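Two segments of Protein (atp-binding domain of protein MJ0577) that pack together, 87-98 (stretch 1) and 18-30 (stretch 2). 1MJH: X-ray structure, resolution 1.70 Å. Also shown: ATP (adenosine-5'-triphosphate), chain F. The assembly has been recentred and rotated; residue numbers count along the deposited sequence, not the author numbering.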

# COMPACT_ATOMS: atom_id res chain seq x y z
N ASN B 87 -8.26 -18.38 15.02
CA ASN B 87 -8.95 -18.69 13.79
C ASN B 87 -8.12 -18.13 12.61
O ASN B 87 -7.98 -18.79 11.60
CB ASN B 87 -10.36 -18.07 13.76
CG ASN B 87 -11.40 -18.94 14.49
OD1 ASN B 87 -11.29 -20.17 14.45
ND2 ASN B 87 -12.35 -18.28 15.13
N ILE B 88 -7.60 -16.89 12.74
CA ILE B 88 -6.79 -16.37 11.61
C ILE B 88 -5.48 -17.12 11.41
O ILE B 88 -5.02 -17.42 10.32
CB ILE B 88 -6.44 -14.88 11.89
CG1 ILE B 88 -7.76 -14.08 12.00
CG2 ILE B 88 -5.57 -14.38 10.75
CD1 ILE B 88 -7.50 -12.70 12.63
N LYS B 89 -4.82 -17.39 12.54
CA LYS B 89 -3.56 -18.16 12.51
C LYS B 89 -3.78 -19.50 11.85
O LYS B 89 -3.00 -19.89 10.98
CB LYS B 89 -3.04 -18.31 13.95
CG LYS B 89 -1.88 -19.29 14.06
CD LYS B 89 -1.12 -19.08 15.36
CE LYS B 89 0.19 -19.86 15.34
NZ LYS B 89 0.91 -19.80 16.63
N LYS B 90 -4.87 -20.23 12.16
CA LYS B 90 -5.17 -21.47 11.48
C LYS B 90 -5.47 -21.30 10.00
O LYS B 90 -5.03 -22.13 9.21
CB LYS B 90 -6.36 -22.23 12.08
CG LYS B 90 -6.03 -22.82 13.46
CD LYS B 90 -5.23 -24.10 13.33
CE LYS B 90 -4.96 -24.75 14.68
NZ LYS B 90 -3.94 -25.85 14.55
N GLU B 91 -6.20 -20.23 9.65
CA GLU B 91 -6.50 -20.03 8.21
C GLU B 91 -5.19 -19.85 7.46
O GLU B 91 -4.95 -20.32 6.36
CB GLU B 91 -7.42 -18.79 8.04
CG GLU B 91 -7.97 -18.64 6.61
CD GLU B 91 -8.88 -17.44 6.41
OE1 GLU B 91 -9.42 -16.94 7.42
OE2 GLU B 91 -9.11 -17.04 5.24
N LEU B 92 -4.27 -19.03 8.04
CA LEU B 92 -3.01 -18.75 7.34
C LEU B 92 -2.07 -19.96 7.29
O LEU B 92 -1.38 -20.18 6.30
CB LEU B 92 -2.29 -17.60 8.08
CG LEU B 92 -3.00 -16.24 7.94
CD1 LEU B 92 -2.32 -15.23 8.85
CD2 LEU B 92 -2.96 -15.80 6.48
N GLU B 93 -2.06 -20.76 8.35
CA GLU B 93 -1.24 -21.97 8.38
C GLU B 93 -1.71 -22.97 7.35
O GLU B 93 -0.89 -23.62 6.70
CB GLU B 93 -1.26 -22.60 9.79
CG GLU B 93 -0.39 -21.78 10.74
CD GLU B 93 -0.39 -22.28 12.17
OE1 GLU B 93 -1.34 -23.03 12.51
OE2 GLU B 93 0.50 -21.94 12.98
N ASP B 94 -3.03 -23.02 7.14
CA ASP B 94 -3.62 -23.89 6.15
C ASP B 94 -3.21 -23.58 4.73
O ASP B 94 -3.01 -24.48 3.90
CB ASP B 94 -5.16 -23.91 6.29
CG ASP B 94 -5.74 -24.72 5.13
OD1 ASP B 94 -5.56 -25.97 5.16
OD2 ASP B 94 -6.31 -24.14 4.18
N VAL B 95 -2.86 -22.31 4.44
CA VAL B 95 -2.35 -21.99 3.11
C VAL B 95 -0.84 -22.15 3.01
O VAL B 95 -0.32 -22.06 1.89
CB VAL B 95 -2.88 -20.65 2.60
CG1 VAL B 95 -4.40 -20.74 2.58
CG2 VAL B 95 -2.45 -19.48 3.44
N GLY B 96 -0.17 -22.46 4.11
CA GLY B 96 1.25 -22.80 4.00
C GLY B 96 2.13 -21.81 4.73
O GLY B 96 3.34 -22.01 4.78
N PHE B 97 1.58 -20.74 5.31
CA PHE B 97 2.46 -19.80 5.99
C PHE B 97 2.93 -20.33 7.35
O PHE B 97 2.18 -20.96 8.09
CB PHE B 97 1.78 -18.45 6.30
CG PHE B 97 1.49 -17.54 5.15
CD1 PHE B 97 2.48 -16.84 4.54
CD2 PHE B 97 0.17 -17.36 4.74
CE1 PHE B 97 2.24 -15.94 3.49
CE2 PHE B 97 -0.09 -16.50 3.69
CZ PHE B 97 0.93 -15.80 3.09
N LYS B 98 4.10 -19.79 7.75
CA LYS B 98 4.50 -19.90 9.16
C LYS B 98 3.93 -18.65 9.81
O LYS B 98 4.09 -17.57 9.22
CB LYS B 98 6.02 -19.90 9.33
CG LYS B 98 6.54 -20.02 10.75
CD LYS B 98 8.06 -19.81 10.69
CE LYS B 98 8.74 -19.98 12.04
NZ LYS B 98 10.22 -19.83 11.91
PG ATP F . -9.84 5.44 13.54
O1G ATP F . -8.88 6.49 13.11
O2G ATP F . -9.17 4.53 14.40
O3G ATP F . -11.05 6.00 14.17
PB ATP F . -10.65 3.32 11.66
O1B ATP F . -11.76 3.36 10.70
O2B ATP F . -10.97 2.44 12.79
O3B ATP F . -10.30 4.78 12.12
PA ATP F . -7.87 2.29 11.36
O1A ATP F . -6.91 3.25 10.89
O2A ATP F . -7.87 1.97 12.75
O3A ATP F . -9.35 2.81 10.89
O5' ATP F . -7.88 0.88 10.66
C5' ATP F . -6.97 0.70 9.54
C4' ATP F . -6.27 -0.64 9.68
O4' ATP F . -5.30 -0.51 10.80
C3' ATP F . -7.11 -1.84 10.08
O3' ATP F . -7.82 -2.42 8.97
C2' ATP F . -6.02 -2.76 10.67
O2' ATP F . -5.30 -3.39 9.59
C1' ATP F . -5.14 -1.73 11.42
N9 ATP F . -5.45 -1.62 12.84
C8 ATP F . -6.24 -0.72 13.48
N7 ATP F . -6.24 -0.85 14.79
C5 ATP F . -5.48 -1.90 15.02
C6 ATP F . -5.12 -2.50 16.21
N6 ATP F . -5.59 -2.05 17.38
N1 ATP F . -4.31 -3.55 16.14
C2 ATP F . -3.81 -3.99 14.93
N3 ATP F . -4.10 -3.47 13.73
C4 ATP F . -4.96 -2.44 13.89
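Stretch 2 (18-30) AEIALKHVKAFKT

Stretch 2 enters as helix, already under way at Ala 18, and stays helical to the neighbourhood of Ala 27, after which Lys 29 and Thr 30 have left helical phi/psi. Stretch 1 is likewise helical from its first residue to the neighbourhood of Val 95. The two helices run in nearly the same direction, with 25° between their N-to-C axes, a signed crossing angle of -25° and a closest approach of 10.7 Å. That spacing leaves room for large side chains between the backbones. The chains draw together toward their C-terminal ends: Ile 88 CA lies 8.5 Å from Leu 22 CA, whereas Leu 92 CA lies 7.0 Å from Lys 26 CA. One turn on each helix thus sets the register, Ile 88 with Leu 22 and Leu 92 with Lys 26.

Stretch 1 closes its helix with a Schellman motif. Phe 97 N bonds to Leu 92 O at 3.2 Å, and Gly 96 takes a positive phi of 116°. Glycine suits this position twice over: a CB at these backbone angles would be jammed against the carbonyl O of Val 95, and it would also come within 3.1 Å of Lys 29 CE.

The apolar centre is built around Leu 22, whose CA-to-CB bond points toward stretch 1. Its CD1 meets Leu 92 CD2 at 3.7 Å and Ile 88 CG2 at 4.1 Å, so one leucine packs against residues a turn apart. Leu 92 starts sideways, but its end comes nearer, and its CD2 also reaches Val 25 CG1 at 4.0 Å.

A more exposed polar contact accompanies this packing. Glu 91, extended with chi1 and chi2 both t, forms a salt bridge with Lys 26, NZ donating to OE2 at 2.7 Å. The aliphatic part of the lysine is used as well: Lys 26 CG lies 4.1 Å from Leu 92 CD2, and Lys 26 CE lies 4.2 Å from Val 95 CG1.

Beyond the helical part of stretch 1, Phe 97 turns its ring into stretch 2. Val 25 O approaches the ring edge, 3.3 Å from Phe 97 CZ, while Lys 29 covers one face, its CD 3.9 Å from the ring centroid and 11° off the normal, a CH-pi contact. Lys 29 NZ, 6.0 Å from that centroid, can add at most a weak cation-pi attraction; it instead donates to Thr 30 O at 2.7 Å. The rule to read here is that a lysine can serve as a hydrophobic cover while its ammonium group is satisfied by its own chain.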

# COMPACT_ATOMS: atom_id res chain seq x y z
N ALA B 18 -10.27 -5.02 7.85
CA ALA B 18 -9.07 -5.86 8.09
C ALA B 18 -9.31 -7.26 7.51
O ALA B 18 -8.39 -7.98 7.11
CB ALA B 18 -8.73 -5.90 9.59
N GLU B 19 -10.56 -7.80 7.60
CA GLU B 19 -10.82 -9.12 6.99
C GLU B 19 -10.69 -9.12 5.49
O GLU B 19 -10.23 -10.11 4.93
CB GLU B 19 -12.24 -9.59 7.40
CG GLU B 19 -12.15 -10.15 8.83
CD GLU B 19 -11.64 -11.60 8.79
OE1 GLU B 19 -12.08 -12.47 7.99
OE2 GLU B 19 -10.74 -11.85 9.64
N ILE B 20 -10.98 -7.98 4.79
CA ILE B 20 -10.68 -7.90 3.38
C ILE B 20 -9.17 -8.01 3.18
O ILE B 20 -8.70 -8.67 2.25
CB ILE B 20 -11.18 -6.61 2.70
CG1 ILE B 20 -12.68 -6.45 3.04
CG2 ILE B 20 -11.02 -6.72 1.18
CD1 ILE B 20 -13.26 -5.15 2.49
N ALA B 21 -8.43 -7.28 3.98
CA ALA B 21 -6.94 -7.32 3.87
C ALA B 21 -6.42 -8.71 4.08
O ALA B 21 -5.36 -9.04 3.53
CB ALA B 21 -6.35 -6.36 4.93
N LEU B 22 -7.03 -9.59 4.91
CA LEU B 22 -6.57 -10.97 5.02
C LEU B 22 -6.58 -11.67 3.69
O LEU B 22 -5.72 -12.54 3.40
CB LEU B 22 -7.46 -11.68 6.07
CG LEU B 22 -7.13 -13.16 6.29
CD1 LEU B 22 -5.72 -13.37 6.74
CD2 LEU B 22 -8.11 -13.62 7.41
N LYS B 23 -7.58 -11.40 2.81
CA LYS B 23 -7.62 -12.00 1.50
C LYS B 23 -6.32 -11.71 0.71
O LYS B 23 -5.87 -12.58 -0.03
CB LYS B 23 -8.80 -11.52 0.66
CG LYS B 23 -10.15 -11.73 1.40
CD LYS B 23 -11.28 -11.20 0.50
CE LYS B 23 -12.64 -11.74 0.85
NZ LYS B 23 -12.81 -13.22 0.88
N HIS B 24 -5.83 -10.48 0.87
CA HIS B 24 -4.60 -10.07 0.16
C HIS B 24 -3.39 -10.72 0.79
O HIS B 24 -2.51 -11.17 0.04
CB HIS B 24 -4.45 -8.53 0.16
CG HIS B 24 -5.56 -7.93 -0.67
ND1 HIS B 24 -5.28 -7.47 -1.95
CD2 HIS B 24 -6.86 -7.70 -0.40
CE1 HIS B 24 -6.43 -7.01 -2.45
NE2 HIS B 24 -7.44 -7.15 -1.56
N VAL B 25 -3.35 -10.88 2.11
CA VAL B 25 -2.24 -11.65 2.70
C VAL B 25 -2.17 -13.05 2.09
O VAL B 25 -1.09 -13.57 1.76
CB VAL B 25 -2.40 -11.75 4.22
CG1 VAL B 25 -1.27 -12.60 4.86
CG2 VAL B 25 -2.37 -10.33 4.82
N LYS B 26 -3.33 -13.69 1.99
CA LYS B 26 -3.39 -15.04 1.39
C LYS B 26 -2.93 -15.03 -0.04
O LYS B 26 -2.22 -15.95 -0.51
CB LYS B 26 -4.82 -15.62 1.54
CG LYS B 26 -5.13 -15.85 3.04
CD LYS B 26 -6.60 -16.24 3.27
CE LYS B 26 -7.04 -17.48 2.53
NZ LYS B 26 -8.51 -17.76 2.74
N ALA B 27 -3.23 -13.96 -0.82
CA ALA B 27 -2.78 -13.89 -2.20
C ALA B 27 -1.30 -13.77 -2.39
O ALA B 27 -0.77 -14.04 -3.49
CB ALA B 27 -3.57 -12.78 -2.93
N PHE B 28 -0.57 -13.32 -1.35
CA PHE B 28 0.88 -13.22 -1.45
C PHE B 28 1.55 -14.60 -1.34
O PHE B 28 2.75 -14.64 -1.48
CB PHE B 28 1.41 -12.27 -0.38
CG PHE B 28 1.52 -10.84 -0.81
CD1 PHE B 28 0.40 -10.12 -1.18
CD2 PHE B 28 2.75 -10.20 -0.90
CE1 PHE B 28 0.49 -8.81 -1.59
CE2 PHE B 28 2.83 -8.89 -1.33
CZ PHE B 28 1.71 -8.19 -1.68
N LYS B 29 0.82 -15.66 -0.99
CA LYS B 29 1.46 -16.98 -0.91
C LYS B 29 1.93 -17.49 -2.27
O LYS B 29 1.14 -17.41 -3.21
CB LYS B 29 0.43 -18.02 -0.40
CG LYS B 29 1.08 -19.32 0.08
CD LYS B 29 2.08 -19.03 1.17
CE LYS B 29 2.94 -20.20 1.61
NZ LYS B 29 3.94 -20.59 0.58
N THR B 30 3.14 -18.00 -2.42
CA THR B 30 3.61 -18.70 -3.60
C THR B 30 4.03 -20.12 -3.20
O THR B 30 3.68 -20.56 -2.11
CB THR B 30 4.85 -18.07 -4.27
OG1 THR B 30 5.98 -18.22 -3.38
CG2 THR B 30 4.68 -16.57 -4.48